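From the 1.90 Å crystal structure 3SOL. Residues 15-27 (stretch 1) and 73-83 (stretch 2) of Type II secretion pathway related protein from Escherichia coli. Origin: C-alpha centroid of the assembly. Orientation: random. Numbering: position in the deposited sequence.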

# COMPACT_ATOMS: atom_id res chain seq x y z
N SER A 15 0.42 2.43 -1.14
CA SER A 15 -0.41 3.37 -1.93
C SER A 15 -1.67 2.71 -2.47
O SER A 15 -2.73 3.32 -2.50
N ALA A 16 -1.55 1.46 -2.91
CA ALA A 16 -2.69 0.69 -3.39
C ALA A 16 -3.71 0.46 -2.26
O ALA A 16 -4.92 0.50 -2.47
N THR A 17 -3.20 0.23 -1.05
CA THR A 17 -4.04 0.02 0.11
C THR A 17 -4.77 1.32 0.46
O THR A 17 -5.97 1.32 0.78
N ARG A 18 -4.06 2.45 0.37
CA ARG A 18 -4.70 3.77 0.52
C ARG A 18 -5.79 4.00 -0.55
O ARG A 18 -6.88 4.51 -0.27
N TYR A 19 -5.49 3.60 -1.77
CA TYR A 19 -6.47 3.70 -2.85
C TYR A 19 -7.73 2.89 -2.53
O TYR A 19 -8.83 3.37 -2.71
N LEU A 20 -7.56 1.67 -2.02
CA LEU A 20 -8.70 0.83 -1.65
C LEU A 20 -9.56 1.47 -0.58
O LEU A 20 -10.80 1.46 -0.66
N LYS A 21 -8.91 2.05 0.43
CA LYS A 21 -9.61 2.68 1.53
C LYS A 21 -10.35 3.95 1.11
O LYS A 21 -11.47 4.17 1.52
N MET A 22 -9.70 4.77 0.29
CA MET A 22 -10.22 6.07 -0.06
C MET A 22 -11.26 5.98 -1.20
O MET A 22 -12.26 6.69 -1.18
N ARG A 23 -11.01 5.12 -2.18
CA ARG A 23 -11.78 5.16 -3.43
C ARG A 23 -12.55 3.89 -3.74
O ARG A 23 -13.32 3.86 -4.71
N CYS A 24 -12.34 2.85 -2.93
CA CYS A 24 -12.94 1.52 -3.14
C CYS A 24 -13.61 0.98 -1.88
O CYS A 24 -13.77 -0.23 -1.73
N ASN A 25 -13.99 1.87 -0.97
CA ASN A 25 -14.86 1.53 0.13
C ASN A 25 -14.37 0.45 1.08
O ASN A 25 -15.17 -0.17 1.77
N ARG A 26 -13.05 0.26 1.19
CA ARG A 26 -12.50 -0.80 2.05
C ARG A 26 -12.36 -0.30 3.48
O ARG A 26 -11.26 -0.05 3.99
N SER A 27 -13.52 -0.21 4.12
CA SER A 27 -13.68 0.20 5.50
C SER A 27 -13.04 -0.75 6.52
O SER A 27 -12.88 -0.39 7.69
N PRO A 73 -10.48 3.02 -15.86
CA PRO A 73 -11.70 3.24 -15.08
C PRO A 73 -11.52 2.95 -13.61
O PRO A 73 -10.85 1.98 -13.24
N GLU A 74 -12.08 3.81 -12.76
CA GLU A 74 -11.86 3.66 -11.33
C GLU A 74 -12.31 2.29 -10.82
O GLU A 74 -11.64 1.70 -9.98
N TYR A 75 -13.43 1.76 -11.31
CA TYR A 75 -13.93 0.49 -10.80
C TYR A 75 -12.94 -0.64 -11.13
O TYR A 75 -12.81 -1.59 -10.35
N ILE A 76 -12.22 -0.54 -12.26
CA ILE A 76 -11.23 -1.56 -12.62
C ILE A 76 -10.02 -1.47 -11.72
O ILE A 76 -9.46 -2.50 -11.30
N LYS A 77 -9.62 -0.24 -11.37
CA LYS A 77 -8.55 -0.04 -10.38
C LYS A 77 -8.89 -0.77 -9.09
O LYS A 77 -8.06 -1.50 -8.54
N CYS A 78 -10.12 -0.54 -8.62
CA CYS A 78 -10.61 -1.20 -7.40
C CYS A 78 -10.55 -2.72 -7.52
O CYS A 78 -10.06 -3.41 -6.61
N ARG A 79 -11.01 -3.25 -8.65
CA ARG A 79 -11.03 -4.71 -8.83
C ARG A 79 -9.62 -5.30 -8.90
O ARG A 79 -9.37 -6.37 -8.35
N GLU A 80 -8.70 -4.61 -9.58
CA GLU A 80 -7.32 -5.06 -9.67
C GLU A 80 -6.64 -5.06 -8.30
O GLU A 80 -5.99 -6.05 -7.92
N PHE A 81 -6.81 -3.97 -7.53
CA PHE A 81 -6.18 -3.89 -6.22
C PHE A 81 -6.79 -4.84 -5.20
O PHE A 81 -6.05 -5.44 -4.42
N ASN A 82 -8.11 -5.01 -5.21
CA ASN A 82 -8.77 -5.96 -4.29
C ASN A 82 -8.27 -7.39 -4.49
O ASN A 82 -8.08 -8.12 -3.51
N ARG A 83 -8.06 -7.78 -5.75
CA ARG A 83 -7.51 -9.09 -6.06
C ARG A 83 -6.04 -9.22 -5.65
O ARG A 83 -5.64 -10.20 -5.00

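Packing of helix 15-23 and the turn after it against helix 74-83, whose axes approach to 9.8 Å with their N-to-C directions 126° apart. Phe81, Tyr19 and Asn82 have the most surface covered by the opposite stretch. Phe81 (chi1 m, chi2 -29°) points toward the first helix. Ala16 CB sits over one face of its ring, 4.0 Å from the centroid and 11° off the normal, a CH-pi contact. Leu20 (m, t) starts sideways, but its end turns in, bringing CD2 to 3.6 Å from Phe81 CB. The edge of the Phe81 ring meets the face of Tyr19 in an offset edge-to-face pair, centroids 5.8 Å apart and planes at 71°.

Tyr19 also points toward the second helix; its chi1 of -146° lies between wells, and the ring carries the hydroxyl out to a charged pair. Tyr19 OH donates to Glu74 OE1 (2.6 Å) and accepts from Lys77 NZ (3.1 Å), while Lys77 NZ forms a salt bridge with Glu74 OE2 (2.7 Å), so the three polar groups close a compact network. Water 1 extends it, accepting from Arg23 NH2 (3.0 Å) and donating to Glu74 OE1 (2.7 Å).

Beyond the helix end, Cys24 and Cys78, both chi1 m, form a disulfide (SG to SG 2.1 Å, chi3 -82°) that covalently ties the turn to the second helix. Asn82 (m, chi2 -35°) leaves its backbone sideways, yet its amide reaches inward: Asn82 OD1 accepts from Arg26 NH1 (2.9 Å) near the guanidinium plane. Water 2 links Asn82 ND2 (2.5 Å) to Cys24 O (3.0 Å), and water 3 links Arg26 NH1 (2.9 Å) to Asn82 O (2.7 Å). Arg26, with chi1 to chi3 all m, thus reaches Asn82 both directly and through water.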

# COMPACT_ATOMS: atom_id res chain seq x y z
CB SER A 15 0.37 3.98 -3.09
OG SER A 15 0.82 2.94 -3.93
CB ALA A 16 -2.21 -0.66 -3.98
CB THR A 17 -3.19 -0.52 1.31
OG1 THR A 17 -2.54 -1.74 0.90
CG2 THR A 17 -4.07 -0.80 2.47
CB ARG A 18 -3.67 4.87 0.46
CG ARG A 18 -4.23 6.26 0.48
CD ARG A 18 -3.05 7.23 0.37
NE ARG A 18 -3.48 8.62 0.39
CZ ARG A 18 -2.67 9.66 0.23
NH1 ARG A 18 -1.36 9.50 0.02
NH2 ARG A 18 -3.17 10.89 0.30
CB TYR A 19 -5.86 3.29 -4.18
CG TYR A 19 -6.41 4.06 -5.37
CD1 TYR A 19 -5.72 5.14 -5.88
CD2 TYR A 19 -7.62 3.72 -5.96
CE1 TYR A 19 -6.20 5.86 -6.96
CE2 TYR A 19 -8.13 4.46 -7.06
CZ TYR A 19 -7.40 5.52 -7.54
OH TYR A 19 -7.81 6.28 -8.60
CB LEU A 20 -8.23 -0.55 -1.18
CG LEU A 20 -7.78 -1.50 -2.28
CD1 LEU A 20 -7.38 -2.84 -1.66
CD2 LEU A 20 -8.92 -1.69 -3.34
CB LYS A 21 -8.62 3.01 2.65
CG LYS A 21 -8.18 1.81 3.42
CD LYS A 21 -6.94 2.12 4.28
CE LYS A 21 -7.18 3.16 5.32
NZ LYS A 21 -5.91 3.43 6.06
CB MET A 22 -9.07 7.00 -0.49
CG MET A 22 -8.14 7.42 0.65
SD MET A 22 -8.78 8.79 1.66
CE MET A 22 -9.40 9.85 0.43
CB ARG A 23 -10.83 5.50 -4.56
CG ARG A 23 -10.38 6.95 -4.38
CD ARG A 23 -9.32 7.33 -5.22
NE ARG A 23 -9.02 8.76 -5.00
CZ ARG A 23 -9.39 9.75 -5.79
NH1 ARG A 23 -8.99 10.98 -5.49
NH2 ARG A 23 -10.16 9.55 -6.85
CB CYS A 24 -11.89 0.53 -3.65
SG CYS A 24 -10.91 1.14 -5.03
CB ASN A 25 -16.25 1.21 -0.41
CG ASN A 25 -16.95 2.43 -0.94
OD1 ASN A 25 -17.00 3.46 -0.27
ND2 ASN A 25 -17.47 2.34 -2.16
CB ARG A 26 -11.20 -1.37 1.52
CG ARG A 26 -11.37 -2.16 0.25
CD ARG A 26 -12.16 -3.47 0.43
NE ARG A 26 -11.63 -4.37 1.45
CZ ARG A 26 -10.84 -5.43 1.25
NH1 ARG A 26 -10.43 -5.76 0.03
NH2 ARG A 26 -10.51 -6.19 2.28
CB SER A 27 -15.16 0.26 5.78
OG SER A 27 -15.78 -0.97 5.41
CB PRO A 73 -12.70 2.28 -15.72
CG PRO A 73 -12.26 2.22 -17.13
CD PRO A 73 -10.75 2.27 -17.09
CB GLU A 74 -12.59 4.77 -10.57
CG GLU A 74 -12.08 6.17 -10.85
CD GLU A 74 -10.63 6.33 -10.46
OE1 GLU A 74 -10.32 5.98 -9.31
OE2 GLU A 74 -9.83 6.76 -11.32
CB TYR A 75 -15.35 0.16 -11.28
CG TYR A 75 -15.44 -0.51 -12.63
CD1 TYR A 75 -15.49 -1.92 -12.73
CD2 TYR A 75 -15.47 0.22 -13.79
CE1 TYR A 75 -15.55 -2.56 -13.96
CE2 TYR A 75 -15.53 -0.43 -15.06
CZ TYR A 75 -15.57 -1.82 -15.12
OH TYR A 75 -15.64 -2.44 -16.34
CB ILE A 76 -10.85 -1.45 -14.12
CG1 ILE A 76 -12.03 -1.92 -14.95
CG2 ILE A 76 -9.59 -2.32 -14.48
CD1 ILE A 76 -11.93 -1.69 -16.45
CB LYS A 77 -8.33 1.44 -10.06
CG LYS A 77 -7.83 2.27 -11.23
CD LYS A 77 -7.62 3.72 -10.83
CE LYS A 77 -7.22 4.58 -12.00
NZ LYS A 77 -7.22 6.05 -11.66
CB CYS A 78 -12.03 -0.77 -7.08
SG CYS A 78 -12.19 0.98 -6.63
CB ARG A 79 -11.86 -5.08 -10.07
CG ARG A 79 -13.33 -4.84 -9.81
CD ARG A 79 -14.23 -5.18 -10.95
NE ARG A 79 -15.60 -5.04 -10.44
CZ ARG A 79 -16.33 -6.00 -9.87
NH1 ARG A 79 -15.90 -7.25 -9.79
NH2 ARG A 79 -17.52 -5.68 -9.40
CB GLU A 80 -6.53 -4.19 -10.67
CG GLU A 80 -6.96 -4.40 -12.12
CD GLU A 80 -6.45 -5.70 -12.74
OE1 GLU A 80 -5.87 -6.56 -12.03
OE2 GLU A 80 -6.64 -5.87 -13.95
CB PHE A 81 -6.22 -2.47 -5.66
CG PHE A 81 -5.40 -1.47 -6.44
CD1 PHE A 81 -4.28 -1.85 -7.14
CD2 PHE A 81 -5.76 -0.14 -6.42
CE1 PHE A 81 -3.53 -0.90 -7.83
CE2 PHE A 81 -5.02 0.82 -7.10
CZ PHE A 81 -3.91 0.44 -7.81
CB ASN A 82 -10.31 -5.92 -4.40
CG ASN A 82 -10.94 -4.80 -3.59
OD1 ASN A 82 -10.45 -4.45 -2.51
ND2 ASN A 82 -12.07 -4.27 -4.07
CB ARG A 83 -7.66 -9.38 -7.57
CG ARG A 83 -7.15 -10.73 -7.98
CD ARG A 83 -7.27 -10.92 -9.49
NE ARG A 83 -6.75 -12.23 -9.90
CZ ARG A 83 -7.47 -13.22 -10.43
NH1 ARG A 83 -8.77 -13.09 -10.65
NH2 ARG A 83 -6.87 -14.36 -10.76
O HOH W 1 -11.93 7.24 -7.55
O HOH W 2 -13.57 -2.23 -3.91
O HOH W 3 -8.84 -8.01 -0.90